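PDB 3L84: transketolase from Campylobacter jejuni, which probably binds thiamine diphosphate as a member of the transketolase family, with two THDP-binding-type domains and a C-terminal domain, in a two-chain assembly. Local coordinates for residues F325-P331 with V350-L355; N398-R403 with M431-H435. All blocks are in the same frame, centred on the assembly; numbering follows the deposited sequence.

Contact 1: F325-P331 with V350-L355; sequences FNKIAYP and VLAKNL
A loop lies along the last turn of helix 340-354, its residues 325-331 facing 350-355. Phe-325 to Ile-328 form a type I beta turn; from Ile-328 the backbone is extended (phi/psi -74/126, -95/109 and -81/163 for Ile-328, Ala-329 and Tyr-330). The two segments run in opposite senses: CA atoms pair Phe-325 with Leu-355 (8.4 Å), Ile-328 with Asn-354 (6.7 Å) and Tyr-330 with Val-350 (6.6 Å). The main bump is Ile-328 (m, t), pushed into a hollow lined by Val-350, Leu-351, Asn-354 and Leu-355: its CG2 lies 3.7 Å from Val-350 CG1, its CD1 3.8 Å from Leu-351 CD2 and 4.1 Å from Leu-355 CD1, and its CG1 3.9 Å from Asn-354 CB. In return Val-350 (t) fits against the loop, CG1 3.5 Å from Ala-329 O and CG2 4.0 Å from Pro-331 CD. Phe-325 turns its ring edge to Leu-355 (CE1 to CD1, 4.0 Å), and Tyr-330 CE1 reaches Leu-351 CD2 at 4.0 Å while its ring also packs on helix 476-488. Asn-354 (m) bonds back to its own helix, ND2 to Val-350 O at 2.9 Å, and two waters bridge its amide to Ala-329: one joins OD1 (2.9 Å) to Ala-329 N (3.0 Å), the other ND2 (3.0 Å) to Ala-329 O (2.8 Å). Lys-327 NZ adds a weak hydrogen bond to Asn-354 O, 3.5 Å. This is loop-on-helix packing, apolar inside and water-bridged outside, where the loop after helix 314-321 meets helix 340-354, which leads into strand 358-362 of the six-stranded parallel sheet.

Contact 2: N398-R403 with M431-H435; sequences NNAFAR and MKIKH
A buried histidine ring is held by a helix side chain: His-435 ND1 donates to Asn-399 OD1 at 2.8 Å, while its NE2 is hydrogen-bonded to Ser-411 OG of strand 408-414. The setting is the beta-alpha-beta crossover of the parallel sheet in the pyrimidine-binding domain, where the connection from helix 418-431 into strand 436-440 packs against helix 391-404. Helix 418-431 ends in a Schellman motif with Lys-432 (phi/psi 59/41) as C-prime residue; Ile-433 to His-435 then run extended. Helical residues 398-403 face this bend, with Ala-402 and His-435 CA atoms 6.1 Å apart. The small Ala-402 leaves room for Ile-433 (p, t), whose CD1 lies 3.7 Å from Ala-402 CB and 3.5 Å from Asn-399 OD1. Selenomethionine Met-431 packs alongside, CE 4.1 Å from Asn-399 CB and SE 4.1 Å from Arg-403 CD. Arg-403 lays CD 3.7 Å from Ile-433 CG2 and sends NE out to Glu-110 O. The backbone O of Asn-398 lies over one face of the His-435 ring, and a single water spans the backbones, donating to Ala-402 O at 3.1 Å and accepting from Lys-434 N at 3.0 Å.

Along the chain the two contacts come in series, neither nested nor crossed. After helix 314-321 the chain enters contact 1, which closes an 18-residue loop by returning helix 340-354 to it, just before strand 358-362 of the six-stranded parallel sheet. Strand 384-386 follows, then helix 391-404, where contact 2 opens; the intervening 27 residues include strand 408-414 and most of helix 418-431, and it closes at the entry to strand 436-440. Contact 1 ties its loop to the C-terminal end of helix 340-354, its centre about 24 Å from the chain centre; contact 2, centred about 6 Å from it, ties two helices and a strand entrance. Their centres are 20 Å apart and their nearest atoms about 6 Å, without touching.

Contact 1: F325-P331 with V350-L355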
loop_
_atom_site.group_PDB
_atom_site.type_symbol
_atom_site.label_atom_id
_atom_site.label_comp_id
_atom_site.label_asym_id
_atom_site.label_seq_id
_atom_site.Cartn_x
_atom_site.Cartn_y
_atom_site.Cartn_z
ATOM N N PHE A 325 -28.295 4.689 -16.552
ATOM C CA PHE A 325 -27.214 3.918 -17.155
ATOM C C PHE A 325 -27.684 3.157 -18.381
ATOM O O PHE A 325 -26.885 2.808 -19.240
ATOM C CB PHE A 325 -26.625 2.956 -16.130
ATOM C CG PHE A 325 -26.130 3.633 -14.883
ATOM C CD1 PHE A 325 -25.254 4.683 -14.960
ATOM C CD2 PHE A 325 -26.475 3.156 -13.616
ATOM C CE1 PHE A 325 -24.791 5.326 -13.827
ATOM C CE2 PHE A 325 -26.005 3.790 -12.476
ATOM C CZ PHE A 325 -25.154 4.870 -12.593
ATOM N N ASN A 326 -28.995 2.947 -18.475
ATOM C CA ASN A 326 -29.581 2.149 -19.564
ATOM C C ASN A 326 -29.507 2.833 -20.905
ATOM O O ASN A 326 -29.399 2.161 -21.922
ATOM C CB ASN A 326 -31.057 1.821 -19.292
ATOM C CG ASN A 326 -31.241 0.853 -18.132
ATOM O OD1 ASN A 326 -30.339 0.076 -17.815
ATOM N ND2 ASN A 326 -32.422 0.903 -17.493
ATOM N N LYS A 327 -29.559 4.154 -20.895
ATOM C CA LYS A 327 -29.632 4.928 -22.135
ATOM C C LYS A 327 -28.311 4.987 -22.898
ATOM O O LYS A 327 -28.306 5.339 -24.065
ATOM C CB LYS A 327 -30.114 6.376 -21.883
ATOM C CG LYS A 327 -29.195 7.220 -21.025
ATOM C CD LYS A 327 -29.213 8.745 -21.322
ATOM C CE LYS A 327 -27.846 9.158 -21.955
ATOM N NZ LYS A 327 -27.326 10.493 -21.554
ATOM N N ILE A 328 -27.210 4.627 -22.274
ATOM C CA ILE A 328 -25.876 4.935 -22.781
ATOM C C ILE A 328 -25.557 4.043 -23.981
ATOM O O ILE A 328 -25.662 2.838 -23.881
ATOM C CB ILE A 328 -24.836 4.772 -21.671
ATOM C CG1 ILE A 328 -25.134 5.734 -20.511
ATOM C CG2 ILE A 328 -23.425 4.976 -22.228
ATOM C CD1 ILE A 328 -24.245 5.520 -19.300
ATOM N N ALA A 329 -25.188 4.644 -25.106
ATOM C CA ALA A 329 -24.742 3.882 -26.274
ATOM C C ALA A 329 -23.226 3.828 -26.215
ATOM O O ALA A 329 -22.506 4.840 -26.438
ATOM C CB ALA A 329 -25.226 4.547 -27.568
ATOM N N TYR A 330 -22.738 2.651 -25.913
ATOM C CA TYR A 330 -21.285 2.431 -25.807
ATOM C C TYR A 330 -20.692 2.231 -27.168
ATOM O O TYR A 330 -21.423 1.979 -28.139
ATOM C CB TYR A 330 -21.019 1.173 -25.003
ATOM C CG TYR A 330 -21.337 1.294 -23.536
ATOM C CD1 TYR A 330 -20.346 1.558 -22.620
ATOM C CD2 TYR A 330 -22.624 1.114 -23.056
ATOM C CE1 TYR A 330 -20.616 1.635 -21.268
ATOM C CE2 TYR A 330 -22.894 1.207 -21.699
ATOM C CZ TYR A 330 -21.883 1.470 -20.818
ATOM O OH TYR A 330 -22.118 1.552 -19.448
ATOM N N PRO A 331 -19.366 2.365 -27.318
ATOM C CA PRO A 331 -18.758 2.048 -28.626
ATOM C C PRO A 331 -18.945 0.589 -28.984
ATOM O O PRO A 331 -18.968 -0.279 -28.089
ATOM C CB PRO A 331 -17.252 2.339 -28.411
ATOM C CG PRO A 331 -17.200 3.134 -27.103
ATOM C CD PRO A 331 -18.339 2.639 -26.293
ATOM N N VAL A 350 -17.231 8.110 -23.264
ATOM C CA VAL A 350 -18.674 7.989 -23.455
ATOM C C VAL A 350 -19.401 8.175 -22.124
ATOM O O VAL A 350 -20.422 8.864 -22.048
ATOM C CB VAL A 350 -19.016 6.614 -24.066
ATOM C CG1 VAL A 350 -20.513 6.327 -23.996
ATOM C CG2 VAL A 350 -18.541 6.535 -25.537
ATOM N N LEU A 351 -18.875 7.594 -21.056
ATOM C CA LEU A 351 -19.507 7.727 -19.744
ATOM C C LEU A 351 -19.491 9.164 -19.270
ATOM O O LEU A 351 -20.524 9.669 -18.793
ATOM C CB LEU A 351 -18.864 6.790 -18.711
ATOM C CG LEU A 351 -19.056 5.295 -19.006
ATOM C CD1 LEU A 351 -18.262 4.431 -18.002
ATOM C CD2 LEU A 351 -20.501 4.951 -18.966
ATOM N N ALA A 352 -18.366 9.839 -19.442
ATOM C CA ALA A 352 -18.265 11.237 -19.013
ATOM C C ALA A 352 -19.204 12.111 -19.824
ATOM O O ALA A 352 -19.719 13.093 -19.278
ATOM C CB ALA A 352 -16.813 11.712 -19.140
ATOM N N LYS A 353 -19.423 11.812 -21.102
ATOM C CA LYS A 353 -20.341 12.594 -21.934
ATOM C C LYS A 353 -21.780 12.393 -21.519
ATOM O O LYS A 353 -22.588 13.340 -21.623
ATOM C CB LYS A 353 -20.183 12.217 -23.404
ATOM C CG LYS A 353 -18.903 12.730 -23.968
ATOM C CD LYS A 353 -18.730 12.322 -25.415
ATOM C CE LYS A 353 -17.298 11.844 -25.687
ATOM N NZ LYS A 353 -17.212 10.471 -26.352
ATOM N N ASN A 354 -22.137 11.195 -21.078
ATOM C CA ASN A 354 -23.518 10.823 -20.753
ATOM C C ASN A 354 -23.905 11.085 -19.304
ATOM O O ASN A 354 -25.091 11.197 -19.011
ATOM C CB ASN A 354 -23.773 9.335 -21.053
ATOM C CG ASN A 354 -24.050 9.049 -22.523
ATOM O OD1 ASN A 354 -25.196 9.099 -22.978
ATOM N ND2 ASN A 354 -23.014 8.769 -23.277
ATOM N N LEU A 355 -22.930 11.215 -18.412
ATOM C CA LEU A 355 -23.193 11.273 -16.981
ATOM C C LEU A 355 -22.528 12.515 -16.423
ATOM O O LEU A 355 -21.293 12.583 -16.313
ATOM C CB LEU A 355 -22.658 10.015 -16.294
ATOM C CG LEU A 355 -23.310 8.696 -16.700
ATOM C CD1 LEU A 355 -22.495 7.525 -16.220
ATOM C CD2 LEU A 355 -24.763 8.570 -16.239
HETATM O O HOH W 1 -25.808 7.568 -25.332
HETATM O O HOH W 2 -23.090 7.593 -26.083
#

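Contact 2: N398-R403 with M431-H435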
loop_
_atom_site.group_PDB
_atom_site.type_symbol
_atom_site.label_atom_id
_atom_site.label_comp_id
_atom_site.label_asym_id
_atom_site.label_seq_id
_atom_site.Cartn_x
_atom_site.Cartn_y
_atom_site.Cartn_z
ATOM N N ASN A 398 -11.206 9.734 -3.790
ATOM C CA ASN A 398 -12.320 9.277 -4.606
ATOM C C ASN A 398 -13.324 8.450 -3.818
ATOM O O ASN A 398 -14.515 8.464 -4.144
ATOM C CB ASN A 398 -11.800 8.542 -5.833
ATOM C CG ASN A 398 -11.444 9.459 -6.982
ATOM O OD1 ASN A 398 -10.740 8.996 -7.951
ATOM N ND2 ASN A 398 -11.913 10.651 -6.964
ATOM N N ASN A 399 -12.905 7.801 -2.722
ATOM C CA ASN A 399 -13.883 7.183 -1.815
ATOM C C ASN A 399 -14.850 8.239 -1.288
ATOM O O ASN A 399 -16.051 7.995 -1.178
ATOM C CB ASN A 399 -13.191 6.484 -0.652
ATOM C CG ASN A 399 -12.530 5.193 -1.010
ATOM O OD1 ASN A 399 -12.762 4.611 -2.062
ATOM N ND2 ASN A 399 -11.677 4.713 -0.094
ATOM N N ALA A 400 -14.335 9.425 -0.980
ATOM C CA ALA A 400 -15.167 10.515 -0.539
ATOM C C ALA A 400 -16.015 11.104 -1.668
ATOM O O ALA A 400 -17.183 11.414 -1.426
ATOM C CB ALA A 400 -14.289 11.610 0.137
ATOM N N PHE A 401 -15.475 11.254 -2.868
ATOM C CA PHE A 401 -16.302 11.651 -4.006
ATOM C C PHE A 401 -17.486 10.714 -4.124
ATOM O O PHE A 401 -18.605 11.146 -4.414
ATOM C CB PHE A 401 -15.534 11.669 -5.342
ATOM C CG PHE A 401 -14.831 12.965 -5.674
ATOM C CD1 PHE A 401 -13.597 13.281 -5.164
ATOM C CD2 PHE A 401 -15.456 13.880 -6.523
ATOM C CE1 PHE A 401 -12.975 14.476 -5.493
ATOM C CE2 PHE A 401 -14.832 15.082 -6.861
ATOM C CZ PHE A 401 -13.593 15.369 -6.359
ATOM N N ALA A 402 -17.268 9.415 -3.987
ATOM C CA ALA A 402 -18.342 8.438 -4.108
ATOM C C ALA A 402 -19.398 8.545 -3.004
ATOM O O ALA A 402 -20.552 8.156 -3.215
ATOM C CB ALA A 402 -17.735 7.019 -4.143
ATOM N N ARG A 403 -19.003 9.051 -1.838
ATOM C CA ARG A 403 -19.914 9.263 -0.727
ATOM C C ARG A 403 -20.556 10.626 -0.748
ATOM O O ARG A 403 -21.534 10.826 -0.007
ATOM C CB ARG A 403 -19.190 9.054 0.624
ATOM C CG ARG A 403 -18.867 7.602 0.922
ATOM C CD ARG A 403 -20.101 6.833 1.312
ATOM N NE ARG A 403 -20.662 7.294 2.586
ATOM C CZ ARG A 403 -21.908 7.125 3.012
ATOM N NH1 ARG A 403 -22.836 6.550 2.255
ATOM N NH2 ARG A 403 -22.225 7.559 4.224
HETATM N N MSE A 431 -17.393 -0.450 2.330
HETATM C CA MSE A 431 -18.585 0.407 2.273
HETATM C C MSE A 431 -19.534 0.063 1.117
HETATM O O MSE A 431 -20.662 0.525 1.098
HETATM C CB MSE A 431 -18.170 1.857 2.057
HETATM C CG MSE A 431 -17.431 2.473 3.218
HETATM SE SE MSE A 431 -17.320 4.412 3.092
HETATM C CE MSE A 431 -16.059 4.607 1.624
ATOM N N LYS A 432 -19.080 -0.742 0.166
ATOM C CA LYS A 432 -19.869 -1.081 -1.038
ATOM C C LYS A 432 -20.244 0.155 -1.842
ATOM O O LYS A 432 -21.361 0.267 -2.342
ATOM C CB LYS A 432 -21.084 -1.977 -0.718
ATOM C CG LYS A 432 -20.738 -3.226 0.041
ATOM C CD LYS A 432 -22.001 -4.032 0.370
ATOM C CE LYS A 432 -22.568 -4.738 -0.752
ATOM N NZ LYS A 432 -23.666 -5.698 -0.253
ATOM N N ILE A 433 -19.292 1.081 -1.975
ATOM C CA ILE A 433 -19.505 2.281 -2.765
ATOM C C ILE A 433 -19.214 2.088 -4.223
ATOM O O ILE A 433 -18.488 1.161 -4.641
ATOM C CB ILE A 433 -18.694 3.482 -2.265
ATOM C CG1 ILE A 433 -17.216 3.161 -2.117
ATOM C CG2 ILE A 433 -19.245 3.987 -0.934
ATOM C CD1 ILE A 433 -16.251 4.366 -2.095
ATOM N N LYS A 434 -19.797 2.946 -5.054
ATOM C CA LYS A 434 -19.608 2.924 -6.495
ATOM C C LYS A 434 -18.416 3.792 -6.878
ATOM O O LYS A 434 -18.516 4.995 -7.083
ATOM C CB LYS A 434 -20.899 3.295 -7.219
ATOM C CG LYS A 434 -22.056 2.440 -6.870
ATOM C CD LYS A 434 -21.784 0.917 -6.848
ATOM C CE LYS A 434 -21.330 0.367 -8.167
ATOM N NZ LYS A 434 -22.450 0.495 -9.232
ATOM N N HIS A 435 -17.256 3.157 -6.905
ATOM C CA HIS A 435 -15.958 3.785 -7.176
ATOM C C HIS A 435 -15.243 2.796 -8.083
ATOM O O HIS A 435 -15.197 1.588 -7.798
ATOM C CB HIS A 435 -15.205 3.971 -5.852
ATOM C CG HIS A 435 -13.804 4.511 -5.949
ATOM N ND1 HIS A 435 -13.063 4.779 -4.814
ATOM C CD2 HIS A 435 -12.997 4.820 -6.993
ATOM C CE1 HIS A 435 -11.856 5.209 -5.165
ATOM N NE2 HIS A 435 -11.790 5.242 -6.493
HETATM O O HOH W 3 -21.351 5.211 -3.921
#